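Side-chain contacts in glycoside hydrolase (Streptococcus pneumoniae serotype 4, PDB 6ORH), which probably hydrolyses alpha-L-fucosidic linkages as a family 29 alpha-L-fucosidase, taking part in the breakdown of host carbohydrate antigens: residues R319-L322 / Y323-D326; C344-L347 / T348-L351. The protein carries 2 engineered substitutions. All blocks are in the same frame, centred on the assembly; numbering follows the deposited sequence.

Interaction 1 of 2, residues R319-L322 / Y323-D326; sequences RNEL and YKED
Arg319 O takes the backbone N-H of Tyr323 in an i to i+4 bond (N to O 3.1 Å, 156° at the hydrogen) at the end of the run 306-322. One residue on, Lys324 N turns instead to Glu321 O at 3.2 Å, an i to i+3 bond, and by Glu325 the backbone is extended. A water bridges the next step, donating to Leu322 O and accepting from Glu325 N. Leu322 lays its CD2 methyl over one face of the Tyr323 ring, 4.0 Å from the centroid and offset toward the rim, a CH-pi contact. Here the chain passes from helix 306-322 through a loop to strand 332-334, an edge strand of one sheet of the C-terminal beta-sandwich. The ring of Tyr448, on strand 441-448, packs edge-to-face with that of Tyr323, whose OH is hydrogen-bonded to Tyr282 OH and Lys416 NZ. On the more exposed flank, the Glu321 and Lys324 chains run alongside each other in the same direction. A bend at chi2 (-63°) turns the Glu321 carboxylate so that OE1 offers its syn lone pair to Lys324 NZ at 3.3 Å, a salt bridge, while Lys324 CD rests 3.4 Å from the same oxygen.

Interaction 2 of 2, residues C344-L347 / T348-L351; sequences CRHL and TDGL
Asp349 sets its CB against Arg345 O (3.4 Å), on the turn of 3-10 backbone formed by 344-347, in a loop between strands 332-334 and 356-357 of the galactose-binding-like beta-sandwich. The carboxylate makes an Asx turn: OD1 accepts Leu351 N at 3.0 Å, met from above its plane. His346, Asp349 and Leu351 belong to a calcium site seen in a structure of this protein, but no calcium ion is bound to this chain here. The packed side is formed by Leu347 and Thr348, buried against Val333 of strand 332-334 and against strand 364-370. Thr348 N makes a weak hydrogen bond to Arg345 O, 3.4 Å long, whereas a chi1 of 58° swings its OG1 to where it bonds to Ala331 O and to a water that also donates to Arg345 O. The solvent side is looser. Asp349 OD2 is held chiefly by a hydrogen bond with Ser354 OG; Arg345 NH1 adds a long salt bridge to it over 3.6 Å, with the guanidinium and carboxylate planes 66° apart. His346 keeps its ND1 on Ser355 O, which helps fix the ring's rotation; the imidazole and carboxylate planes lie 35° apart, and ring atom CD2 comes within 3.6 Å of Asp349 OD2.

How the interactions relate
Interaction 1 precedes interaction 2 along the chain, with strand 332-334 between them; their centres are 18 Å apart and their nearest atoms about 6 Å, without touching. Residues 319-326 cover the last residues of helix 306-322 and the loop that follows, at the join between the barrel region and the C-terminal beta-sandwich, while 344-351 lie in a loop of the sandwich itself. Strand 441-448 is common to both surroundings: Leu322 and Asp326 touch Tyr448 on it, and Leu347 packs on Leu442 and Ile445. The two contacts thus meet different stretches of one strand, which links the interdomain join to the loop carrying residues of the calcium site.

Interaction 1 of 2, residues R319-L322 / Y323-D326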
ATOM      1  N   ARG A 319       8.461 -18.754  -6.096  1.00 18.36           N
ATOM      2  CA  ARG A 319       8.236 -18.944  -4.671  1.00 19.14           C
ATOM      3  C   ARG A 319       9.232 -19.947  -4.108  1.00 19.73           C
ATOM      4  O   ARG A 319       9.750 -19.785  -3.001  1.00 19.13           O
ATOM      5  CB  ARG A 319       6.805 -19.411  -4.372  1.00 16.64           C
ATOM      6  CG  ARG A 319       5.718 -18.463  -4.845  1.00 17.79           C
ATOM      7  CD  ARG A 319       4.341 -18.880  -4.311  1.00 17.49           C
ATOM      8  NE  ARG A 319       4.063 -20.276  -4.620  1.00 17.37           N
ATOM      9  CZ  ARG A 319       3.501 -20.717  -5.734  1.00 15.15           C
ATOM     10  NH1 ARG A 319       3.063 -19.872  -6.664  1.00 16.64           N
ATOM     11  NH2 ARG A 319       3.366 -22.035  -5.879  1.00 15.65           N
ATOM     12  N   ASN A 320       9.491 -21.013  -4.880  1.00 19.44           N
ATOM     13  CA  ASN A 320      10.360 -22.056  -4.367  1.00 21.66           C
ATOM     14  C   ASN A 320      11.755 -21.462  -4.141  1.00 20.79           C
ATOM     15  O   ASN A 320      12.393 -21.770  -3.142  1.00 22.48           O
ATOM     16  CB  ASN A 320      10.350 -23.254  -5.320  1.00 22.04           C
ATOM     17  CG  ASN A 320       9.007 -23.975  -5.331  1.00 25.28           C
ATOM     18  OD1 ASN A 320       8.083 -23.673  -4.565  1.00 27.94           O
ATOM     19  ND2 ASN A 320       8.869 -24.928  -6.238  1.00 27.66           N
ATOM     20  N   GLU A 321      12.181 -20.584  -5.054  1.00 22.00           N
ATOM     21  CA  GLU A 321      13.486 -19.937  -4.946  1.00 23.85           C
ATOM     22  C   GLU A 321      13.506 -18.942  -3.782  1.00 23.54           C
ATOM     23  O   GLU A 321      14.485 -18.888  -3.031  1.00 24.63           O
ATOM     24  CB  GLU A 321      13.895 -19.292  -6.266  1.00 27.12           C
ATOM     25  CG  GLU A 321      14.133 -20.305  -7.380  1.00 31.84           C
ATOM     26  CD  GLU A 321      15.273 -21.296  -7.180  1.00 38.36           C
ATOM     27  OE1 GLU A 321      16.163 -21.043  -6.336  1.00 38.05           O
ATOM     28  OE2 GLU A 321      15.268 -22.327  -7.880  1.00 46.97           O
ATOM     29  N   LEU A 322      12.424 -18.162  -3.618  1.00 20.50           N
ATOM     30  CA  LEU A 322      12.360 -17.180  -2.535  1.00 20.13           C
ATOM     31  C   LEU A 322      12.657 -17.848  -1.198  1.00 19.74           C
ATOM     32  O   LEU A 322      13.392 -17.315  -0.357  1.00 20.07           O
ATOM     33  CB  LEU A 322      10.940 -16.582  -2.508  1.00 19.20           C
ATOM     34  CG  LEU A 322      10.654 -15.646  -1.327  1.00 19.67           C
ATOM     35  CD1 LEU A 322      11.431 -14.340  -1.500  1.00 20.67           C
ATOM     36  CD2 LEU A 322       9.162 -15.347  -1.281  1.00 19.91           C
ATOM     37  N   TYR A 323      12.001 -18.992  -0.957  1.00 18.86           N
ATOM     38  CA  TYR A 323      12.010 -19.618   0.347  1.00 20.05           C
ATOM     39  C   TYR A 323      13.136 -20.643   0.487  1.00 20.49           C
ATOM     40  O   TYR A 323      13.238 -21.294   1.516  1.00 24.81           O
ATOM     41  CB  TYR A 323      10.679 -20.340   0.574  1.00 20.49           C
ATOM     42  CG  TYR A 323       9.488 -19.429   0.710  1.00 20.32           C
ATOM     43  CD1 TYR A 323       9.423 -18.469   1.706  1.00 21.10           C
ATOM     44  CD2 TYR A 323       8.422 -19.558  -0.163  1.00 19.75           C
ATOM     45  CE1 TYR A 323       8.305 -17.654   1.828  1.00 18.61           C
ATOM     46  CE2 TYR A 323       7.298 -18.768  -0.044  1.00 17.57           C
ATOM     47  CZ  TYR A 323       7.243 -17.807   0.953  1.00 18.88           C
ATOM     48  OH  TYR A 323       6.112 -17.041   1.022  1.00 16.90           O
ATOM     49  N   LYS A 324      14.007 -20.751  -0.526  1.00 23.25           N
ATOM     50  CA  LYS A 324      15.051 -21.771  -0.567  1.00 26.35           C
ATOM     51  C   LYS A 324      15.922 -21.707   0.693  1.00 25.03           C
ATOM     52  O   LYS A 324      16.241 -22.729   1.299  1.00 27.38           O
ATOM     53  CB  LYS A 324      15.823 -21.592  -1.875  1.00 27.12           C
ATOM     54  CG  LYS A 324      16.961 -22.572  -2.143  1.00 35.66           C
ATOM     55  CD  LYS A 324      17.460 -22.450  -3.577  1.00 41.38           C
ATOM     56  CE  LYS A 324      17.955 -23.753  -4.182  1.00 47.94           C
ATOM     57  NZ  LYS A 324      17.902 -23.725  -5.668  1.00 50.87           N
ATOM     58  N   GLU A 325      16.285 -20.492   1.118  1.00 23.55           N
ATOM     59  CA  GLU A 325      17.099 -20.363   2.314  1.00 23.68           C
ATOM     60  C   GLU A 325      16.579 -19.257   3.227  1.00 21.22           C
ATOM     61  O   GLU A 325      16.535 -18.090   2.842  1.00 24.16           O
ATOM     62  CB  GLU A 325      18.561 -20.073   1.964  1.00 25.82           C
ATOM     63  CG  GLU A 325      19.445 -20.241   3.185  1.00 31.29           C
ATOM     64  CD  GLU A 325      20.897 -19.808   3.059  1.00 36.25           C
ATOM     65  OE1 GLU A 325      21.324 -19.438   1.941  1.00 36.19           O
ATOM     66  OE2 GLU A 325      21.586 -19.816   4.104  1.00 40.88           O
ATOM     67  N   ASP A 326      16.245 -19.673   4.443  1.00 21.06           N
ATOM     68  CA  ASP A 326      15.977 -18.763   5.544  1.00 19.97           C
ATOM     69  C   ASP A 326      17.313 -18.352   6.165  1.00 20.21           C
ATOM     70  O   ASP A 326      17.903 -19.123   6.939  1.00 20.28           O
ATOM     71  CB  ASP A 326      15.088 -19.440   6.593  1.00 20.49           C
ATOM     72  CG  ASP A 326      14.740 -18.541   7.767  1.00 19.95           C
ATOM     73  OD1 ASP A 326      15.201 -17.388   7.767  1.00 20.27           O
ATOM     74  OD2 ASP A 326      14.029 -19.017   8.677  1.00 21.03           O
TER
HETATM   75  O   HOH W   1      15.995 -18.246  -0.644  1.00 29.66           O

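Interaction 2 of 2, residues C344-L347 / T348-L351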
ATOM      1  N   CYS A 344      13.315 -15.957  23.313  1.00 19.37           N
ATOM      2  CA  CYS A 344      13.658 -15.342  22.047  1.00 18.91           C
ATOM      3  C   CYS A 344      14.217 -16.342  21.039  1.00 20.68           C
ATOM      4  O   CYS A 344      13.956 -16.223  19.844  1.00 19.60           O
ATOM      5  CB  CYS A 344      14.682 -14.226  22.224  1.00 20.43           C
ATOM      6  SG  CYS A 344      14.141 -12.857  23.273  1.00 23.16           S
ATOM      7  N   ARG A 345      14.987 -17.333  21.520  1.00 22.72           N
ATOM      8  CA  ARG A 345      15.655 -18.266  20.620  1.00 24.44           C
ATOM      9  C   ARG A 345      14.632 -19.073  19.824  1.00 24.15           C
ATOM     10  O   ARG A 345      14.968 -19.656  18.795  1.00 26.61           O
ATOM     11  CB  ARG A 345      16.611 -19.181  21.404  1.00 24.98           C
ATOM     12  CG  ARG A 345      15.932 -20.038  22.465  1.00 28.48           C
ATOM     13  CD  ARG A 345      16.779 -21.200  22.996  1.00 32.65           C
ATOM     14  NE  ARG A 345      17.443 -21.964  21.938  1.00 36.07           N
ATOM     15  CZ  ARG A 345      16.900 -22.947  21.211  1.00 38.91           C
ATOM     16  NH1 ARG A 345      15.657 -23.352  21.417  1.00 36.97           N
ATOM     17  NH2 ARG A 345      17.628 -23.543  20.281  1.00 42.24           N
ATOM     18  N   HIS A 346      13.371 -19.070  20.276  1.00 23.86           N
ATOM     19  CA  HIS A 346      12.315 -19.798  19.593  1.00 22.90           C
ATOM     20  C   HIS A 346      11.957 -19.191  18.235  1.00 22.80           C
ATOM     21  O   HIS A 346      11.234 -19.808  17.454  1.00 25.39           O
ATOM     22  CB  HIS A 346      11.090 -19.920  20.506  1.00 24.68           C
ATOM     23  CG  HIS A 346      11.351 -20.810  21.674  1.00 26.27           C
ATOM     24  ND1 HIS A 346      10.519 -20.850  22.784  1.00 23.88           N
ATOM     25  CD2 HIS A 346      12.383 -21.652  21.929  1.00 26.46           C
ATOM     26  CE1 HIS A 346      10.999 -21.725  23.649  1.00 27.63           C
ATOM     27  NE2 HIS A 346      12.159 -22.220  23.151  1.00 25.85           N
ATOM     28  N   LEU A 347      12.443 -17.979  17.949  1.00 21.39           N
ATOM     29  CA  LEU A 347      12.076 -17.305  16.711  1.00 20.14           C
ATOM     30  C   LEU A 347      12.904 -17.804  15.529  1.00 20.96           C
ATOM     31  O   LEU A 347      12.491 -17.638  14.390  1.00 19.75           O
ATOM     32  CB  LEU A 347      12.251 -15.797  16.910  1.00 21.29           C
ATOM     33  CG  LEU A 347      11.289 -15.196  17.925  1.00 22.12           C
ATOM     34  CD1 LEU A 347      11.771 -13.837  18.420  1.00 24.44           C
ATOM     35  CD2 LEU A 347       9.899 -15.096  17.311  1.00 23.86           C
ATOM     36  N   THR A 348      14.067 -18.429  15.799  1.00 21.47           N
ATOM     37  CA  THR A 348      14.930 -18.814  14.690  1.00 24.07           C
ATOM     38  C   THR A 348      15.397 -20.264  14.806  1.00 28.75           C
ATOM     39  O   THR A 348      16.373 -20.649  14.163  1.00 26.74           O
ATOM     40  CB  THR A 348      16.153 -17.895  14.594  1.00 23.45           C
ATOM     41  OG1 THR A 348      16.855 -17.969  15.830  1.00 22.39           O
ATOM     42  CG2 THR A 348      15.774 -16.446  14.382  1.00 24.19           C
ATOM     43  N   ASP A 349      14.698 -21.063  15.613  1.00 30.60           N
ATOM     44  CA  ASP A 349      15.190 -22.394  15.942  1.00 33.36           C
ATOM     45  C   ASP A 349      14.662 -23.432  14.952  1.00 34.01           C
ATOM     46  O   ASP A 349      15.014 -24.606  15.056  1.00 38.37           O
ATOM     47  CB  ASP A 349      14.892 -22.752  17.402  1.00 34.83           C
ATOM     48  CG  ASP A 349      13.419 -22.967  17.740  1.00 34.05           C
ATOM     49  OD1 ASP A 349      12.547 -22.683  16.891  1.00 33.07           O
ATOM     50  OD2 ASP A 349      13.155 -23.408  18.882  1.00 41.09           O
ATOM     51  N   GLY A 350      13.831 -22.999  13.996  1.00 34.51           N
ATOM     52  CA  GLY A 350      13.269 -23.874  12.979  1.00 38.91           C
ATOM     53  C   GLY A 350      12.325 -24.929  13.551  1.00 41.33           C
ATOM     54  O   GLY A 350      11.940 -25.850  12.837  1.00 41.58           O
ATOM     55  N   LEU A 351      11.990 -24.805  14.847  1.00 40.88           N
ATOM     56  CA  LEU A 351      10.975 -25.629  15.499  1.00 37.87           C
ATOM     57  C   LEU A 351       9.656 -24.861  15.429  1.00 38.86           C
ATOM     58  O   LEU A 351       9.542 -23.788  16.020  1.00 40.40           O
ATOM     59  CB  LEU A 351      11.353 -25.848  16.973  1.00 39.54           C
ATOM     60  CG  LEU A 351      12.074 -27.140  17.376  1.00 44.85           C
ATOM     61  CD1 LEU A 351      13.027 -27.656  16.297  1.00 44.19           C
ATOM     62  CD2 LEU A 351      12.812 -26.962  18.702  1.00 43.72           C
TER
HETATM   63  O   HOH W   2      17.404 -20.040  17.640  1.00 31.12           O
HETATM   64  O   HOH W   3      12.682 -20.613  12.957  1.00 23.62           O